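Local structure of C-C motif chemokine 1 (Homo sapiens, 4OIJ) at residues Glu17-Leu22 against Val56-Arg61. The protein acts as a secreted chemokine that binds the receptor CCR8 and attracts monocytes but not neutrophils. Sequence-based numbering, arbitrary orientation.
Sequences EQEIPL and VGWVQR. With SO4 (sulfate ion), chain F; SO4 (sulfate ion), chain M; SO4 (sulfate ion), chain K.
The N-loop segment E17-L22, extended from Q18 to P21, passes the first turn of the C-terminal helix and comes nearest where E19 CA lies 6.9 Å from W58 CA. E19 CG sits over one face of the indole, 3.7 Å from the centroid of the five-membered ring, a CH-pi contact. With CG turned away from the backbone N (chi1 -154°), the E19 chain runs alongside W58 in the opposite direction, and the bend at chi2 brings OE1 to 3.6 Å from W58 CB. I20 N covers the same face near the six-membered ring, with I20 CD1 4.1 Å from W58 CH2; V59 CG2 lies over the opposite face. One water ties the indole edge to the loop, accepting from W58 NE1 (2.7 Å) and donating to E17 O (2.8 Å). Sulfates bind G57 N, W58 N and the R61 guanidinium. I20 reaches L44 and W58 reaches F42, both on strand 39-44. Were W58 replaced by alanine, the face under E19 CG and I20 N would be lost and the water would probably lack its indole N-H. Ring-face packing and one water bridge, without a direct hydrogen bond, join the two segments; I20 O bonds H62 NE2 farther along the helix.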
loop_
_atom_site.group_PDB
_atom_site.type_symbol
_atom_site.label_atom_id
_atom_site.label_comp_id
_atom_site.label_asym_id
_atom_site.label_seq_id
_atom_site.Cartn_x
_atom_site.Cartn_y
_atom_site.Cartn_z
ATOM N N GLU A 17 -8.086 -16.159 -6.812
ATOM C CA GLU A 17 -8.844 -17.109 -7.637
ATOM C C GLU A 17 -9.942 -17.734 -6.772
ATOM O O GLU A 17 -11.125 -17.546 -7.051
ATOM C CB GLU A 17 -7.949 -18.231 -8.233
ATOM C CG GLU A 17 -6.489 -18.151 -7.820
ATOM C CD GLU A 17 -5.863 -19.278 -7.016
ATOM O OE1 GLU A 17 -6.536 -19.825 -6.111
ATOM O OE2 GLU A 17 -4.651 -19.530 -7.219
ATOM N N GLN A 18 -9.544 -18.458 -5.715
ATOM C CA GLN A 18 -10.462 -19.142 -4.809
ATOM C C GLN A 18 -11.286 -18.145 -3.979
ATOM O O GLN A 18 -10.789 -17.076 -3.637
ATOM C CB GLN A 18 -9.686 -20.109 -3.887
ATOM C CG GLN A 18 -10.542 -21.229 -3.309
ATOM C CD GLN A 18 -9.779 -22.077 -2.317
ATOM O OE1 GLN A 18 -9.392 -23.212 -2.607
ATOM N NE2 GLN A 18 -9.583 -21.568 -1.105
ATOM N N GLU A 19 -12.530 -18.532 -3.630
ATOM C CA GLU A 19 -13.404 -17.725 -2.803
ATOM C C GLU A 19 -12.817 -17.664 -1.405
ATOM O O GLU A 19 -12.389 -18.692 -0.861
ATOM C CB GLU A 19 -14.823 -18.323 -2.708
ATOM C CG GLU A 19 -15.852 -17.244 -2.432
ATOM C CD GLU A 19 -16.926 -17.437 -1.384
ATOM O OE1 GLU A 19 -18.056 -16.955 -1.626
ATOM O OE2 GLU A 19 -16.623 -17.965 -0.289
ATOM N N ILE A 20 -12.752 -16.443 -0.851
ATOM C CA ILE A 20 -12.297 -16.236 0.520
ATOM C C ILE A 20 -13.532 -16.216 1.421
ATOM O O ILE A 20 -14.445 -15.422 1.163
ATOM C CB ILE A 20 -11.479 -14.929 0.657
ATOM C CG1 ILE A 20 -10.164 -15.031 -0.154
ATOM C CG2 ILE A 20 -11.221 -14.583 2.137
ATOM C CD1 ILE A 20 -9.616 -13.777 -0.501
ATOM N N PRO A 21 -13.568 -17.036 2.501
ATOM C CA PRO A 21 -14.718 -16.993 3.406
ATOM C C PRO A 21 -14.943 -15.600 3.989
ATOM O O PRO A 21 -14.000 -14.966 4.477
ATOM C CB PRO A 21 -14.365 -18.039 4.475
ATOM C CG PRO A 21 -13.429 -18.977 3.795
ATOM C CD PRO A 21 -12.594 -18.054 2.940
ATOM N N LEU A 22 -16.194 -15.108 3.883
ATOM C CA LEU A 22 -16.614 -13.808 4.406
ATOM C C LEU A 22 -16.181 -13.604 5.870
ATOM O O LEU A 22 -15.641 -12.544 6.185
ATOM C CB LEU A 22 -18.127 -13.594 4.245
ATOM C CG LEU A 22 -18.660 -12.235 4.698
ATOM C CD1 LEU A 22 -18.154 -11.093 3.780
ATOM C CD2 LEU A 22 -20.159 -12.256 4.778
ATOM N N VAL A 56 -16.062 -10.200 -10.406
ATOM C CA VAL A 56 -16.334 -11.588 -10.006
ATOM C C VAL A 56 -17.442 -11.576 -8.931
ATOM O O VAL A 56 -17.347 -10.830 -7.960
ATOM C CB VAL A 56 -15.039 -12.285 -9.506
ATOM C CG1 VAL A 56 -15.291 -13.757 -9.197
ATOM C CG2 VAL A 56 -13.904 -12.137 -10.509
ATOM N N GLY A 57 -18.480 -12.385 -9.154
ATOM C CA GLY A 57 -19.676 -12.524 -8.321
ATOM C C GLY A 57 -19.516 -12.479 -6.816
ATOM O O GLY A 57 -20.115 -11.616 -6.177
ATOM N N TRP A 58 -18.729 -13.412 -6.233
ATOM C CA TRP A 58 -18.521 -13.541 -4.780
ATOM C C TRP A 58 -17.934 -12.304 -4.105
ATOM O O TRP A 58 -18.308 -11.989 -2.973
ATOM C CB TRP A 58 -17.713 -14.804 -4.430
ATOM C CG TRP A 58 -16.272 -14.817 -4.890
ATOM C CD1 TRP A 58 -15.779 -15.409 -6.019
ATOM C CD2 TRP A 58 -15.128 -14.299 -4.173
ATOM N NE1 TRP A 58 -14.410 -15.240 -6.086
ATOM C CE2 TRP A 58 -13.982 -14.585 -4.952
ATOM C CE3 TRP A 58 -14.958 -13.664 -2.921
ATOM C CZ2 TRP A 58 -12.685 -14.255 -4.526
ATOM C CZ3 TRP A 58 -13.676 -13.325 -2.505
ATOM C CH2 TRP A 58 -12.559 -13.600 -3.312
ATOM N N VAL A 59 -17.009 -11.614 -4.807
ATOM C CA VAL A 59 -16.342 -10.403 -4.343
ATOM C C VAL A 59 -17.375 -9.293 -4.076
ATOM O O VAL A 59 -17.287 -8.611 -3.057
ATOM C CB VAL A 59 -15.249 -9.953 -5.339
ATOM C CG1 VAL A 59 -14.576 -8.656 -4.881
ATOM C CG2 VAL A 59 -14.224 -11.060 -5.555
ATOM N N GLN A 60 -18.338 -9.135 -5.007
ATOM C CA GLN A 60 -19.426 -8.153 -4.966
ATOM C C GLN A 60 -20.340 -8.396 -3.767
ATOM O O GLN A 60 -20.680 -7.445 -3.060
ATOM C CB GLN A 60 -20.247 -8.206 -6.270
ATOM C CG GLN A 60 -19.490 -7.742 -7.511
ATOM C CD GLN A 60 -20.250 -7.946 -8.805
ATOM O OE1 GLN A 60 -20.985 -8.932 -8.998
ATOM N NE2 GLN A 60 -20.048 -7.033 -9.745
ATOM N N ARG A 61 -20.731 -9.669 -3.546
ATOM C CA ARG A 61 -21.597 -10.075 -2.437
ATOM C C ARG A 61 -20.897 -9.932 -1.088
ATOM O O ARG A 61 -21.548 -9.577 -0.113
ATOM C CB ARG A 61 -22.151 -11.500 -2.629
ATOM C CG ARG A 61 -22.746 -11.741 -4.019
ATOM C CD ARG A 61 -23.524 -13.020 -4.120
ATOM N NE ARG A 61 -22.720 -14.229 -3.935
ATOM C CZ ARG A 61 -22.056 -14.858 -4.899
ATOM N NH1 ARG A 61 -22.036 -14.368 -6.133
ATOM N NH2 ARG A 61 -21.411 -15.988 -4.639
HETATM S S SO4 F . -19.326 -16.885 -7.613
HETATM O O1 SO4 F . -20.707 -16.513 -7.273
HETATM O O2 SO4 F . -18.595 -15.696 -8.067
HETATM O O3 SO4 F . -18.660 -17.513 -6.441
HETATM O O4 SO4 F . -19.362 -17.898 -8.708
HETATM S S SO4 M . -21.822 -15.915 -0.995
HETATM O O1 SO4 M . -21.107 -16.609 -2.088
HETATM O O2 SO4 M . -22.474 -14.722 -1.529
HETATM O O3 SO4 M . -22.846 -16.805 -0.419
HETATM O O4 SO4 M . -20.874 -15.546 0.088
HETATM S S SO4 K . -19.254 -13.998 -11.959
HETATM O O1 SO4 K . -19.605 -14.559 -13.279
HETATM O O2 SO4 K . -19.670 -12.589 -11.896
HETATM O O3 SO4 K . -19.929 -14.760 -10.908
HETATM O O4 SO4 K . -17.814 -14.104 -11.762
HETATM O O HOH W 1 -12.579 -15.319 -8.008
#